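Local coordinates for protein putative 4-Hydroxy-2-oxoglutarate aldolase / 2-dehydro-3-deoxyphosphogluconate aldolase (PDB 3LM7) that probably acts as a bacterial aldolase, built on a TIM-barrel fold of parallel strands surrounded by helices, at residues Asn9-Arg14 with Glu35-Val40; Leu17-Gly22 with Gly230-Glu235; Pro92-Gln97 with Val115-Ile120; Ser160-Phe165 with Phe188-Thr193. All blocks are in the same frame, centred on the assembly; numbering follows the deposited sequence.

Interaction 1: Asn9-Arg14 with Glu35-Val40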
loop_
_atom_site.group_PDB
_atom_site.type_symbol
_atom_site.label_atom_id
_atom_site.label_comp_id
_atom_site.label_asym_id
_atom_site.label_seq_id
_atom_site.Cartn_x
_atom_site.Cartn_y
_atom_site.Cartn_z
ATOM N N ASN A 9 -11.655 1.581 8.033
ATOM C CA ASN A 9 -12.169 0.555 7.078
ATOM C C ASN A 9 -12.071 1.078 5.664
ATOM O O ASN A 9 -13.046 1.524 5.072
ATOM C CB ASN A 9 -13.653 0.255 7.372
ATOM C CG ASN A 9 -14.219 -0.931 6.503
ATOM O OD1 ASN A 9 -13.466 -1.670 5.778
ATOM N ND2 ASN A 9 -15.580 -1.109 6.580
ATOM N N TYR A 10 -10.882 1.023 5.089
ATOM C CA TYR A 10 -10.712 1.527 3.765
ATOM C C TYR A 10 -11.465 0.619 2.814
ATOM O O TYR A 10 -11.468 -0.590 2.962
ATOM C CB TYR A 10 -9.243 1.452 3.346
ATOM C CG TYR A 10 -8.313 2.211 4.286
ATOM C CD1 TYR A 10 -8.094 3.575 4.137
ATOM C CD2 TYR A 10 -7.594 1.505 5.290
ATOM C CE1 TYR A 10 -7.218 4.296 4.999
ATOM C CE2 TYR A 10 -6.721 2.192 6.127
ATOM C CZ TYR A 10 -6.534 3.579 5.972
ATOM O OH TYR A 10 -5.583 4.178 6.785
ATOM N N TYR A 11 -12.044 1.225 1.808
ATOM C CA TYR A 11 -12.686 0.427 0.778
ATOM C C TYR A 11 -11.586 -0.172 -0.078
ATOM O O TYR A 11 -10.726 0.574 -0.636
ATOM C CB TYR A 11 -13.572 1.305 -0.066
ATOM C CG TYR A 11 -14.179 0.547 -1.254
ATOM C CD1 TYR A 11 -15.309 -0.329 -1.057
ATOM C CD2 TYR A 11 -13.655 0.706 -2.536
ATOM C CE1 TYR A 11 -15.891 -1.019 -2.155
ATOM C CE2 TYR A 11 -14.210 0.009 -3.631
ATOM C CZ TYR A 11 -15.325 -0.833 -3.419
ATOM O OH TYR A 11 -15.832 -1.487 -4.502
ATOM N N ARG A 12 -11.615 -1.509 -0.235
ATOM C CA ARG A 12 -10.545 -2.243 -0.973
ATOM C C ARG A 12 -9.144 -1.787 -0.620
ATOM O O ARG A 12 -8.251 -1.688 -1.491
ATOM C CB ARG A 12 -10.723 -2.124 -2.496
ATOM C CG ARG A 12 -12.036 -2.787 -2.950
ATOM C CD ARG A 12 -12.028 -3.069 -4.428
ATOM N NE ARG A 12 -13.271 -3.797 -4.651
ATOM C CZ ARG A 12 -13.721 -4.176 -5.841
ATOM N NH1 ARG A 12 -12.983 -3.919 -6.928
ATOM N NH2 ARG A 12 -14.906 -4.813 -5.937
ATOM N N ASP A 13 -8.960 -1.499 0.657
ATOM C CA ASP A 13 -7.662 -1.142 1.195
ATOM C C ASP A 13 -7.040 0.061 0.608
ATOM O O ASP A 13 -5.830 0.220 0.748
ATOM C CB ASP A 13 -6.663 -2.286 1.055
ATOM C CG ASP A 13 -6.563 -3.063 2.324
ATOM O OD1 ASP A 13 -6.253 -2.427 3.428
ATOM O OD2 ASP A 13 -6.880 -4.270 2.212
ATOM N N ARG A 14 -7.866 0.945 0.038
ATOM C CA ARG A 14 -7.302 2.120 -0.628
ATOM C C ARG A 14 -7.843 3.427 -0.110
ATOM O O ARG A 14 -7.071 4.357 0.072
ATOM C CB ARG A 14 -7.517 2.093 -2.148
ATOM C CG ARG A 14 -6.739 1.058 -2.942
ATOM C CD ARG A 14 -5.197 1.276 -2.911
ATOM N NE ARG A 14 -4.584 2.503 -3.480
ATOM C CZ ARG A 14 -4.366 2.735 -4.773
ATOM N NH1 ARG A 14 -4.860 1.894 -5.681
ATOM N NH2 ARG A 14 -3.735 3.847 -5.190
ATOM N N GLU A 35 -21.479 2.337 4.189
ATOM C CA GLU A 35 -21.188 0.885 4.308
ATOM C C GLU A 35 -19.940 0.675 5.180
ATOM O O GLU A 35 -19.146 -0.227 4.911
ATOM C CB GLU A 35 -21.006 0.214 2.931
ATOM C CG GLU A 35 -22.387 0.262 2.168
ATOM C CD GLU A 35 -22.376 -0.255 0.771
ATOM O OE1 GLU A 35 -21.360 -0.777 0.262
ATOM O OE2 GLU A 35 -23.447 -0.121 0.171
ATOM N N GLY A 36 -19.808 1.523 6.207
ATOM C CA GLY A 36 -18.656 1.499 7.094
ATOM C C GLY A 36 -17.338 2.104 6.584
ATOM O O GLY A 36 -16.403 2.184 7.386
ATOM N N HIS A 37 -17.249 2.500 5.305
ATOM C CA HIS A 37 -15.971 3.012 4.729
ATOM C C HIS A 37 -15.808 4.535 4.988
ATOM O O HIS A 37 -15.614 5.354 4.061
ATOM C CB HIS A 37 -15.856 2.706 3.220
ATOM C CG HIS A 37 -16.016 1.257 2.910
ATOM N ND1 HIS A 37 -15.133 0.291 3.357
ATOM C CD2 HIS A 37 -16.985 0.598 2.220
ATOM C CE1 HIS A 37 -15.552 -0.902 2.953
ATOM N NE2 HIS A 37 -16.683 -0.740 2.286
ATOM N N VAL A 38 -15.825 4.869 6.275
ATOM C CA VAL A 38 -15.860 6.244 6.714
ATOM C C VAL A 38 -15.273 6.336 8.109
ATOM O O VAL A 38 -15.316 5.397 8.899
ATOM C CB VAL A 38 -17.300 6.818 6.663
ATOM C CG1 VAL A 38 -18.269 6.105 7.737
ATOM C CG2 VAL A 38 -17.331 8.301 6.823
ATOM N N LEU A 39 -14.682 7.490 8.341
ATOM C CA LEU A 39 -14.289 7.965 9.629
ATOM C C LEU A 39 -15.163 9.196 9.922
ATOM O O LEU A 39 -15.294 10.136 9.097
ATOM C CB LEU A 39 -12.805 8.369 9.614
ATOM C CG LEU A 39 -11.868 7.183 9.352
ATOM C CD1 LEU A 39 -10.492 7.730 8.849
ATOM C CD2 LEU A 39 -11.760 6.371 10.684
ATOM N N VAL A 40 -15.816 9.167 11.077
ATOM C CA VAL A 40 -16.726 10.191 11.463
ATOM C C VAL A 40 -16.057 11.143 12.400
ATOM O O VAL A 40 -15.571 10.701 13.480
ATOM C CB VAL A 40 -17.927 9.479 12.192
ATOM C CG1 VAL A 40 -18.840 10.489 12.782
ATOM C CG2 VAL A 40 -18.633 8.574 11.194
HETATM O O HOH W 1 -13.439 3.256 9.382
#
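The imidazole of His37 meets Asn9 at its ND1 edge and Tyr11 over one face. Its ND1 donates a hydrogen bond to Asn9 O, 3.0 Å away and fairly straight at 157°; the oxygen lies in the plane of the ring, whereas the donor sits well above the plane of the Asn9 carbonyl. The same oxygen receives a CA-H...O contact from His37 CA at 3.3 Å, so one backbone carbonyl is gripped twice by a single residue. With CG of Asn9 anti to its backbone N (chi1 -174°), the carboxamide is carried alongside the imidazole, and Asn9 CG comes 3.5 Å from His37 ND1.

Tyr11 approaches one face of the ring. Its CB stands over that face, 4.0 Å from the centroid, and its aromatic ring presents an edge in a T-shaped pair, with centroids 5.3 Å apart and planes at 83°. Glu35 O lies over the opposite face, toward the rim, so imidazole rotation is restrained from both sides and at the ND1 edge.

Beyond this shell, a water bridges the segments, accepting from Asn9 N and donating to Val38 O at 2.9 Å. Helix 234-247 backs the contact: Leu241 touches His37, Val244 touches Tyr11, and Lys245 makes a salt bridge with Glu35.

Glu35, the first residue beyond helix 24-33, leaves it in a Schellman motif, and His37 is the centre of an inverse gamma turn. These two turns feed that helix into strand 38-43, so that the N-terminal loop is fastened at the end of a TIM barrel where its strands begin.

Interaction 2: Leu17-Gly22 with Gly230-Glu235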
loop_
_atom_site.group_PDB
_atom_site.type_symbol
_atom_site.label_atom_id
_atom_site.label_comp_id
_atom_site.label_asym_id
_atom_site.label_seq_id
_atom_site.Cartn_x
_atom_site.Cartn_y
_atom_site.Cartn_z
ATOM N N LEU A 17 -13.487 7.495 3.540
ATOM C CA LEU A 17 -13.996 8.860 3.609
ATOM C C LEU A 17 -13.755 9.404 5.001
ATOM O O LEU A 17 -13.696 8.646 5.969
ATOM C CB LEU A 17 -15.547 8.886 3.338
ATOM C CG LEU A 17 -15.950 8.292 2.010
ATOM C CD1 LEU A 17 -17.495 8.344 1.982
ATOM C CD2 LEU A 17 -15.369 9.076 0.780
ATOM N N ASN A 18 -13.709 10.730 5.135
ATOM C CA ASN A 18 -13.769 11.363 6.419
ATOM C C ASN A 18 -14.748 12.534 6.400
ATOM O O ASN A 18 -14.544 13.515 5.652
ATOM C CB ASN A 18 -12.296 11.756 6.858
ATOM C CG ASN A 18 -12.158 12.239 8.322
ATOM O OD1 ASN A 18 -11.106 11.937 9.000
ATOM N ND2 ASN A 18 -13.086 13.047 8.800
ATOM N N VAL A 19 -15.789 12.487 7.256
ATOM C CA VAL A 19 -16.821 13.526 7.199
ATOM C C VAL A 19 -17.180 13.769 8.621
ATOM O O VAL A 19 -16.872 12.948 9.490
ATOM C CB VAL A 19 -18.106 13.041 6.326
ATOM C CG1 VAL A 19 -17.690 12.576 4.929
ATOM C CG2 VAL A 19 -18.801 11.846 7.018
ATOM N N LEU A 20 -17.818 14.891 8.911
ATOM C CA LEU A 20 -18.169 15.240 10.282
ATOM C C LEU A 20 -19.559 14.740 10.666
ATOM O O LEU A 20 -20.434 14.666 9.829
ATOM C CB LEU A 20 -18.173 16.778 10.440
ATOM C CG LEU A 20 -16.829 17.458 10.181
ATOM C CD1 LEU A 20 -16.963 18.977 10.367
ATOM C CD2 LEU A 20 -15.631 16.833 11.030
ATOM N N ALA A 21 -19.771 14.467 11.943
ATOM C CA ALA A 21 -21.123 14.146 12.423
ATOM C C ALA A 21 -21.716 15.361 13.094
ATOM O O ALA A 21 -21.039 16.040 13.851
ATOM C CB ALA A 21 -21.096 12.939 13.399
ATOM N N GLY A 22 -22.995 15.625 12.870
ATOM C CA GLY A 22 -23.615 16.738 13.607
ATOM C C GLY A 22 -24.328 16.254 14.870
ATOM O O GLY A 22 -24.809 17.084 15.662
ATOM N N GLY A 230 -26.850 21.230 10.919
ATOM C CA GLY A 230 -25.445 20.878 11.188
ATOM C C GLY A 230 -25.108 19.431 10.812
ATOM O O GLY A 230 -24.006 18.958 11.071
ATOM N N ASN A 231 -26.034 18.719 10.209
ATOM C CA ASN A 231 -25.817 17.301 9.933
ATOM C C ASN A 231 -25.304 17.037 8.532
ATOM O O ASN A 231 -25.814 17.574 7.520
ATOM C CB ASN A 231 -27.109 16.477 10.128
ATOM C CG ASN A 231 -27.542 16.330 11.596
ATOM O OD1 ASN A 231 -26.796 16.581 12.563
ATOM N ND2 ASN A 231 -28.731 15.812 11.756
ATOM N N THR A 232 -24.302 16.172 8.455
ATOM C CA THR A 232 -23.835 15.693 7.151
ATOM C C THR A 232 -24.936 14.888 6.467
ATOM O O THR A 232 -25.522 13.985 7.110
ATOM C CB THR A 232 -22.521 14.838 7.309
ATOM O OG1 THR A 232 -21.464 15.718 7.752
ATOM C CG2 THR A 232 -22.137 14.168 6.020
ATOM N N ARG A 233 -25.197 15.181 5.196
ATOM C CA ARG A 233 -26.280 14.520 4.465
ATOM C C ARG A 233 -25.936 13.082 4.162
ATOM O O ARG A 233 -25.009 12.840 3.390
ATOM C CB ARG A 233 -26.587 15.250 3.161
ATOM C CG ARG A 233 -27.220 16.644 3.370
ATOM C CD ARG A 233 -27.505 17.325 1.975
ATOM N NE ARG A 233 -27.530 18.772 2.149
ATOM C CZ ARG A 233 -26.525 19.599 1.905
ATOM N NH1 ARG A 233 -25.407 19.148 1.400
ATOM N NH2 ARG A 233 -26.675 20.907 2.150
ATOM N N PRO A 234 -26.677 12.111 4.738
ATOM C CA PRO A 234 -26.348 10.713 4.425
ATOM C C PRO A 234 -26.473 10.411 2.959
ATOM O O PRO A 234 -25.706 9.582 2.466
ATOM C CB PRO A 234 -27.304 9.880 5.314
ATOM C CG PRO A 234 -27.645 10.860 6.434
ATOM C CD PRO A 234 -27.668 12.212 5.827
ATOM N N GLU A 235 -27.348 11.105 2.214
ATOM C CA GLU A 235 -27.394 10.812 0.770
ATOM C C GLU A 235 -26.121 11.333 -0.015
ATOM O O GLU A 235 -25.710 10.752 -1.063
ATOM C CB GLU A 235 -28.687 11.345 0.138
ATOM C CG GLU A 235 -28.886 12.898 0.204
ATOM C CD GLU A 235 -29.460 13.452 1.554
ATOM O OE1 GLU A 235 -29.366 12.790 2.654
ATOM O OE2 GLU A 235 -29.966 14.625 1.516
HETATM O O HOH W 2 -18.956 16.555 6.824
#
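Thr232 meets Leu20 through its hydroxyl, which donates a hydrogen bond to Leu20 O. The modelled length, 2.5 Å between OG1 and O, is short enough that its value is doubtful. The first torsion of Thr232 (chi1 -67°) places OG1 anti to its own carbonyl carbon and CG2 anti to its backbone N, thereby sending the hydroxyl to the Leu20 carbonyl and the methyl to Val19. A water completes the polar grip: it donates to Thr232 OG1 at 2.8 Å and accepts from Leu20 N at 2.9 Å, so both backbone polar groups of Leu20 are tied to one hydroxyl, the carbonyl directly and the N-H through the water.

The methyl side is looser. With CG1 anti to the carbonyl carbon (chi1 -54°), Val19 CG2 sits between the backbone N and that carbon and meets Thr232 CG2 at 4.2 Å, the side chains crossing at about a right angle. Ile224 and Val237 also touch Thr232, whereas the isobutyl end of Leu20 leads away from the contact and packs on Tyr221.

At the far end Gly22 presents its bare CA to two oxygens. Gly230 O receives a CA-H...O contact at 3.4 Å, and the Asn231 carboxamide brings OD1 to 3.4 Å from the same Gly22 CA. Asn26 bridges the two segments, OD1 taking the N-H of Gly22 and ND2 donating to Thr232 O.

Arg233 follows at the N-cap position of helix 234-247. The contact joins the C-terminal end of the first TIM-barrel strand, 17-20, to the short, weakly bonded antiparallel ribbon 225-226/231-232 that leads into the last barrel helix.

Interaction 3: Pro92-Gln97 with Val115-Ile120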
loop_
_atom_site.group_PDB
_atom_site.type_symbol
_atom_site.label_atom_id
_atom_site.label_comp_id
_atom_site.label_asym_id
_atom_site.label_seq_id
_atom_site.Cartn_x
_atom_site.Cartn_y
_atom_site.Cartn_z
ATOM N N PRO A 92 -9.029 5.984 19.086
ATOM C CA PRO A 92 -9.828 5.941 17.879
ATOM C C PRO A 92 -9.069 5.330 16.720
ATOM O O PRO A 92 -7.877 4.919 16.882
ATOM C CB PRO A 92 -10.053 7.444 17.579
ATOM C CG PRO A 92 -8.671 8.037 17.882
ATOM C CD PRO A 92 -8.289 7.270 19.202
ATOM N N GLN A 93 -9.725 5.298 15.544
ATOM C CA GLN A 93 -9.064 4.867 14.319
ATOM C C GLN A 93 -8.220 5.970 13.691
ATOM O O GLN A 93 -7.304 5.672 12.930
ATOM C CB GLN A 93 -10.066 4.367 13.268
ATOM C CG GLN A 93 -10.542 2.925 13.659
ATOM C CD GLN A 93 -11.708 2.472 12.779
ATOM O OE1 GLN A 93 -12.048 3.143 11.804
ATOM N NE2 GLN A 93 -12.359 1.334 13.151
ATOM N N HIS A 94 -8.496 7.208 14.041
ATOM C CA HIS A 94 -7.910 8.326 13.300
ATOM C C HIS A 94 -7.806 9.566 14.169
ATOM O O HIS A 94 -8.744 9.860 14.957
ATOM C CB HIS A 94 -8.830 8.671 12.083
ATOM C CG HIS A 94 -8.230 9.700 11.176
ATOM N ND1 HIS A 94 -8.504 11.040 11.304
ATOM C CD2 HIS A 94 -7.356 9.585 10.136
ATOM C CE1 HIS A 94 -7.865 11.705 10.355
ATOM N NE2 HIS A 94 -7.150 10.846 9.645
ATOM N N VAL A 95 -6.702 10.328 13.993
ATOM C CA VAL A 95 -6.509 11.534 14.782
ATOM C C VAL A 95 -6.048 12.638 13.828
ATOM O O VAL A 95 -5.141 12.392 13.024
ATOM C CB VAL A 95 -5.359 11.315 15.830
ATOM C CG1 VAL A 95 -4.942 12.641 16.579
ATOM C CG2 VAL A 95 -5.751 10.164 16.863
ATOM N N ASN A 96 -6.665 13.818 13.903
ATOM C CA ASN A 96 -6.203 14.955 13.142
ATOM C C ASN A 96 -5.172 15.679 14.003
ATOM O O ASN A 96 -5.492 16.078 15.137
ATOM C CB ASN A 96 -7.340 15.945 12.858
ATOM C CG ASN A 96 -8.304 15.430 11.768
ATOM O OD1 ASN A 96 -8.022 15.522 10.559
ATOM N ND2 ASN A 96 -9.395 14.832 12.204
ATOM N N GLN A 97 -3.991 15.967 13.455
ATOM C CA GLN A 97 -3.034 16.797 14.196
ATOM C C GLN A 97 -2.419 17.895 13.311
ATOM O O GLN A 97 -2.402 17.776 12.093
ATOM C CB GLN A 97 -1.863 15.985 14.823
ATOM C CG GLN A 97 -2.113 15.520 16.301
ATOM C CD GLN A 97 -2.266 16.714 17.239
ATOM O OE1 GLN A 97 -2.077 17.873 16.837
ATOM N NE2 GLN A 97 -2.726 16.449 18.450
ATOM N N VAL A 115 -4.398 5.975 12.810
ATOM C CA VAL A 115 -3.836 6.912 11.822
ATOM C C VAL A 115 -3.732 8.311 12.402
ATOM O O VAL A 115 -4.727 8.843 12.874
ATOM C CB VAL A 115 -4.761 6.953 10.522
ATOM C CG1 VAL A 115 -4.287 8.064 9.553
ATOM C CG2 VAL A 115 -4.649 5.569 9.815
ATOM N N VAL A 116 -2.524 8.901 12.363
ATOM C CA VAL A 116 -2.310 10.251 12.818
ATOM C C VAL A 116 -1.832 11.091 11.638
ATOM O O VAL A 116 -0.711 10.854 11.077
ATOM C CB VAL A 116 -1.176 10.279 13.889
ATOM C CG1 VAL A 116 -0.954 11.736 14.375
ATOM C CG2 VAL A 116 -1.648 9.364 15.070
ATOM N N ASN A 117 -2.683 12.037 11.196
ATOM C CA ASN A 117 -2.249 12.902 10.100
ATOM C C ASN A 117 -1.452 14.110 10.639
ATOM O O ASN A 117 -1.430 14.401 11.876
ATOM C CB ASN A 117 -3.462 13.315 9.207
ATOM C CG ASN A 117 -4.434 14.289 9.890
ATOM O OD1 ASN A 117 -4.038 15.150 10.656
ATOM N ND2 ASN A 117 -5.718 14.199 9.523
ATOM N N GLY A 118 -0.796 14.826 9.736
ATOM C CA GLY A 118 -0.044 15.995 10.167
ATOM C C GLY A 118 -0.377 17.081 9.137
ATOM O O GLY A 118 -0.174 16.885 7.952
ATOM N N LEU A 119 -0.854 18.214 9.628
ATOM C CA LEU A 119 -1.319 19.297 8.755
ATOM C C LEU A 119 -0.132 20.098 8.236
ATOM O O LEU A 119 0.655 20.643 9.038
ATOM C CB LEU A 119 -2.262 20.247 9.535
ATOM C CG LEU A 119 -3.155 21.188 8.668
ATOM C CD1 LEU A 119 -4.343 21.787 9.572
ATOM C CD2 LEU A 119 -2.314 22.323 8.091
ATOM N N ILE A 120 0.007 20.125 6.902
ATOM C CA ILE A 120 0.965 20.922 6.206
ATOM C C ILE A 120 0.244 21.552 5.013
ATOM O O ILE A 120 -0.853 21.049 4.583
ATOM C CB ILE A 120 2.202 20.092 5.687
ATOM C CG1 ILE A 120 1.786 19.160 4.548
ATOM C CG2 ILE A 120 2.906 19.328 6.872
ATOM C CD1 ILE A 120 3.002 18.284 3.992
#
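Asn117 swings CG between its own backbone N and carbonyl carbon (chi1 70°), and His94 sets CG anti to its backbone N (chi1 -173°); these torsions bring carboxamide and imidazole close across two neighbouring parallel strands of the TIM barrel, joined as a beta-alpha-beta crossover through helix 102-109.

The Asn117 carboxamide is used at both ends. Its OD1 accepts the backbone N-H of Gln97 at 2.9 Å, and its ND2 donates to Asn96 OD1, also at 2.9 Å. That second acceptor lies in the plane of the Asn117 amide, yet the donor stands above the plane of the Asn96 amide, the two planes being 59° apart. ND2 has a further acceptor in Glu191 OE1, so the group is pinned at several points and its rotation is fixed.

His94 lies beside it, with CE1 at 3.4 Å from Asn117 ND2, while CD2 approaches Val115 CG1 at 3.5 Å. Both ring nitrogens are engaged: ND1 with Ser69 and NE2 with Glu191 OE1. Asn96 OD1 also takes a hydrogen bond from Lys163 NZ, making a buried polar network inside the barrel.

On the other face of the sheet Val95 and Val116 are loosely in contact, CB of Val95 being 4.3 Å from CG2 of Val116, and helix 102-109 covers both.

The strands are stitched by a short parallel ladder, His94 pairing with Val115 and Val95 with Val116. Val115 N bonds to Gln93 O, Val95 N to Val115 O, and Asn117 N to Val95 O; past Val95 the pairing continues through the Asn117 side chain, the acceptor for Gln97 N. The run closes where Leu119 N donates to Gln97 O, at 2.9 Å.

Interaction 4: Ser160-Phe165 with Phe188-Thr193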
loop_
_atom_site.group_PDB
_atom_site.type_symbol
_atom_site.label_atom_id
_atom_site.label_comp_id
_atom_site.label_asym_id
_atom_site.label_seq_id
_atom_site.Cartn_x
_atom_site.Cartn_y
_atom_site.Cartn_z
ATOM N N SER A 160 1.302 9.154 10.272
ATOM C CA SER A 160 0.859 8.140 9.262
ATOM C C SER A 160 0.595 8.738 7.876
ATOM O O SER A 160 0.698 8.025 6.843
ATOM C CB SER A 160 -0.491 7.510 9.702
ATOM O OG SER A 160 -0.530 7.072 11.033
ATOM N N SER A 161 0.213 10.013 7.848
ATOM C CA SER A 161 -0.292 10.670 6.609
ATOM C C SER A 161 -0.064 12.172 6.608
ATOM O O SER A 161 0.093 12.826 7.660
ATOM C CB SER A 161 -1.798 10.425 6.415
ATOM O OG SER A 161 -2.501 10.947 7.528
ATOM N N VAL A 162 -0.104 12.719 5.419
ATOM C CA VAL A 162 -0.102 14.173 5.277
ATOM C C VAL A 162 -1.563 14.626 5.189
ATOM O O VAL A 162 -2.316 14.084 4.354
ATOM C CB VAL A 162 0.579 14.538 3.923
ATOM C CG1 VAL A 162 0.221 16.006 3.408
ATOM C CG2 VAL A 162 2.108 14.252 4.003
ATOM N N LYS A 163 -1.951 15.628 6.007
ATOM C CA LYS A 163 -3.217 16.292 5.728
ATOM C C LYS A 163 -2.838 17.570 4.951
ATOM O O LYS A 163 -2.048 18.353 5.450
ATOM C CB LYS A 163 -3.930 16.690 7.022
ATOM C CG LYS A 163 -5.197 17.475 6.624
ATOM C CD LYS A 163 -5.819 18.260 7.764
ATOM C CE LYS A 163 -7.119 17.554 8.120
ATOM N NZ LYS A 163 -7.569 18.055 9.478
ATOM N N PHE A 164 -3.232 17.683 3.689
ATOM C CA PHE A 164 -2.804 18.792 2.879
ATOM C C PHE A 164 -3.965 19.758 2.897
ATOM O O PHE A 164 -4.994 19.483 2.284
ATOM C CB PHE A 164 -2.506 18.309 1.473
ATOM C CG PHE A 164 -1.776 19.309 0.595
ATOM C CD1 PHE A 164 -0.580 19.866 0.984
ATOM C CD2 PHE A 164 -2.293 19.641 -0.648
ATOM C CE1 PHE A 164 0.100 20.757 0.151
ATOM C CE2 PHE A 164 -1.585 20.578 -1.518
ATOM C CZ PHE A 164 -0.436 21.085 -1.126
ATOM N N PHE A 165 -3.766 20.900 3.545
ATOM C CA PHE A 165 -4.864 21.790 3.860
ATOM C C PHE A 165 -4.312 23.189 3.989
ATOM O O PHE A 165 -3.226 23.342 4.552
ATOM C CB PHE A 165 -5.455 21.376 5.226
ATOM C CG PHE A 165 -6.512 22.328 5.720
ATOM C CD1 PHE A 165 -7.810 22.257 5.232
ATOM C CD2 PHE A 165 -6.186 23.291 6.704
ATOM C CE1 PHE A 165 -8.809 23.162 5.701
ATOM C CE2 PHE A 165 -7.128 24.154 7.196
ATOM C CZ PHE A 165 -8.467 24.112 6.669
ATOM N N PHE A 188 3.899 6.866 1.751
ATOM C CA PHE A 188 3.171 7.635 2.790
ATOM C C PHE A 188 1.741 7.926 2.292
ATOM O O PHE A 188 1.435 7.799 1.108
ATOM C CB PHE A 188 3.917 8.947 3.119
ATOM C CG PHE A 188 3.735 9.433 4.531
ATOM C CD1 PHE A 188 4.143 8.644 5.621
ATOM C CD2 PHE A 188 3.233 10.740 4.777
ATOM C CE1 PHE A 188 4.001 9.118 6.959
ATOM C CE2 PHE A 188 3.142 11.227 6.106
ATOM C CZ PHE A 188 3.539 10.407 7.197
ATOM N N TRP A 189 0.847 8.204 3.232
ATOM C CA TRP A 189 -0.586 8.339 2.941
ATOM C C TRP A 189 -0.992 9.783 2.860
ATOM O O TRP A 189 -0.261 10.682 3.298
ATOM C CB TRP A 189 -1.385 7.595 4.028
ATOM C CG TRP A 189 -0.917 6.134 4.153
ATOM C CD1 TRP A 189 -0.220 5.366 3.200
ATOM C CD2 TRP A 189 -1.132 5.282 5.273
ATOM N NE1 TRP A 189 0.031 4.118 3.714
ATOM C CE2 TRP A 189 -0.530 4.022 4.969
ATOM C CE3 TRP A 189 -1.818 5.445 6.509
ATOM C CZ2 TRP A 189 -0.559 2.931 5.872
ATOM C CZ3 TRP A 189 -1.803 4.335 7.453
ATOM C CH2 TRP A 189 -1.173 3.105 7.097
ATOM N N LEU A 190 -2.180 10.038 2.301
ATOM C CA LEU A 190 -2.542 11.410 1.987
ATOM C C LEU A 190 -4.015 11.708 2.272
ATOM O O LEU A 190 -4.906 10.892 1.917
ATOM C CB LEU A 190 -2.273 11.639 0.478
ATOM C CG LEU A 190 -2.489 13.063 -0.123
ATOM C CD1 LEU A 190 -1.774 14.163 0.699
ATOM C CD2 LEU A 190 -1.945 13.079 -1.595
ATOM N N GLU A 191 -4.276 12.889 2.871
ATOM C CA GLU A 191 -5.624 13.278 3.238
ATOM C C GLU A 191 -5.917 14.651 2.658
ATOM O O GLU A 191 -5.682 15.689 3.324
ATOM C CB GLU A 191 -5.769 13.277 4.784
ATOM C CG GLU A 191 -5.183 11.995 5.433
ATOM C CD GLU A 191 -5.639 11.784 6.849
ATOM O OE1 GLU A 191 -6.583 12.491 7.287
ATOM O OE2 GLU A 191 -5.157 10.834 7.478
ATOM N N PRO A 192 -6.388 14.703 1.394
ATOM C CA PRO A 192 -6.708 16.026 0.834
ATOM C C PRO A 192 -7.889 16.658 1.555
ATOM O O PRO A 192 -8.885 15.963 1.860
ATOM C CB PRO A 192 -7.094 15.728 -0.627
ATOM C CG PRO A 192 -7.496 14.276 -0.617
ATOM C CD PRO A 192 -6.688 13.598 0.456
ATOM N N THR A 193 -7.788 17.950 1.872
ATOM C CA THR A 193 -8.822 18.562 2.740
ATOM C C THR A 193 -8.955 20.025 2.303
ATOM O O THR A 193 -7.925 20.737 2.138
ATOM C CB THR A 193 -8.410 18.619 4.237
ATOM O OG1 THR A 193 -8.043 17.325 4.735
ATOM C CG2 THR A 193 -9.514 19.151 5.140
#
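Phe188 lays one face of its ring over the peptide linking Ser160 and Ser161, where two parallel TIM-barrel strands, joined in a beta-alpha-beta crossover by helix 173-185, begin their pairing. The ring presses close to the backbone, Phe188 CZ lying 3.4 Å from Ser161 N. Val162 CG2 fits at the edge of the same ring, in its plane and 3.8 Å from Phe188 CD2, while Ile151 and Leu154 of helix 147-156 touch the phenyl group.

The other Val162 branch fills the next hollow: CG1 meets Leu190 CD1 at 3.8 Å, the two side chains running side by side in the same direction. Tyr176, Val179 and Ala180 of helix 173-185 cover Leu190, so Val162 and Leu190 form an apolar layer against the surrounding helices.

The opposite face carries the polar Ser161, Lys163 and Glu191 beside Trp189, whose CB lies 3.5 Å from Ser160 O. Ser161 OG, turned between its backbone N and carbonyl carbon (chi1 60°), donates to Glu191 OE2 at 2.7 Å, meeting the carboxylate from above its plane; OE1 is shared by His219, His94 and Asn117. The aliphatic part of Lys163 runs past Thr193, with Lys163 CG 3.4 Å from Thr193 OG1.

Backbone bonds continue in register from Val162 N to Trp189 O as far as Thr193 N to Phe164 O. Beyond them, Thr193 meets the rim of the Phe165 ring, its CG2 3.5 Å from Phe165 CD1.

Overall arrangement
All four contacts reach one parallel sheet, whose strands run in chain order from 17-20 to 189-192 and, with their helices, make a TIM barrel. Interactions 1 and 2 share its start: their centres are about 15 Å apart, and Leu39 pairs with Leu17 and Val19 across strands 38-43 and 17-20. Interactions 3 and 4, about 9 Å apart between centres, lie later in the sheet, with strands 115-120 and 161-164 adjacent. Interactions 2 and 4 are the most distant, about 20 Å between centres. Along the chain, interactions 1 and 2 cross, while interactions 3 and 4 follow each other inside the loop closed by interaction 2, which joins parts near the two ends of the chain.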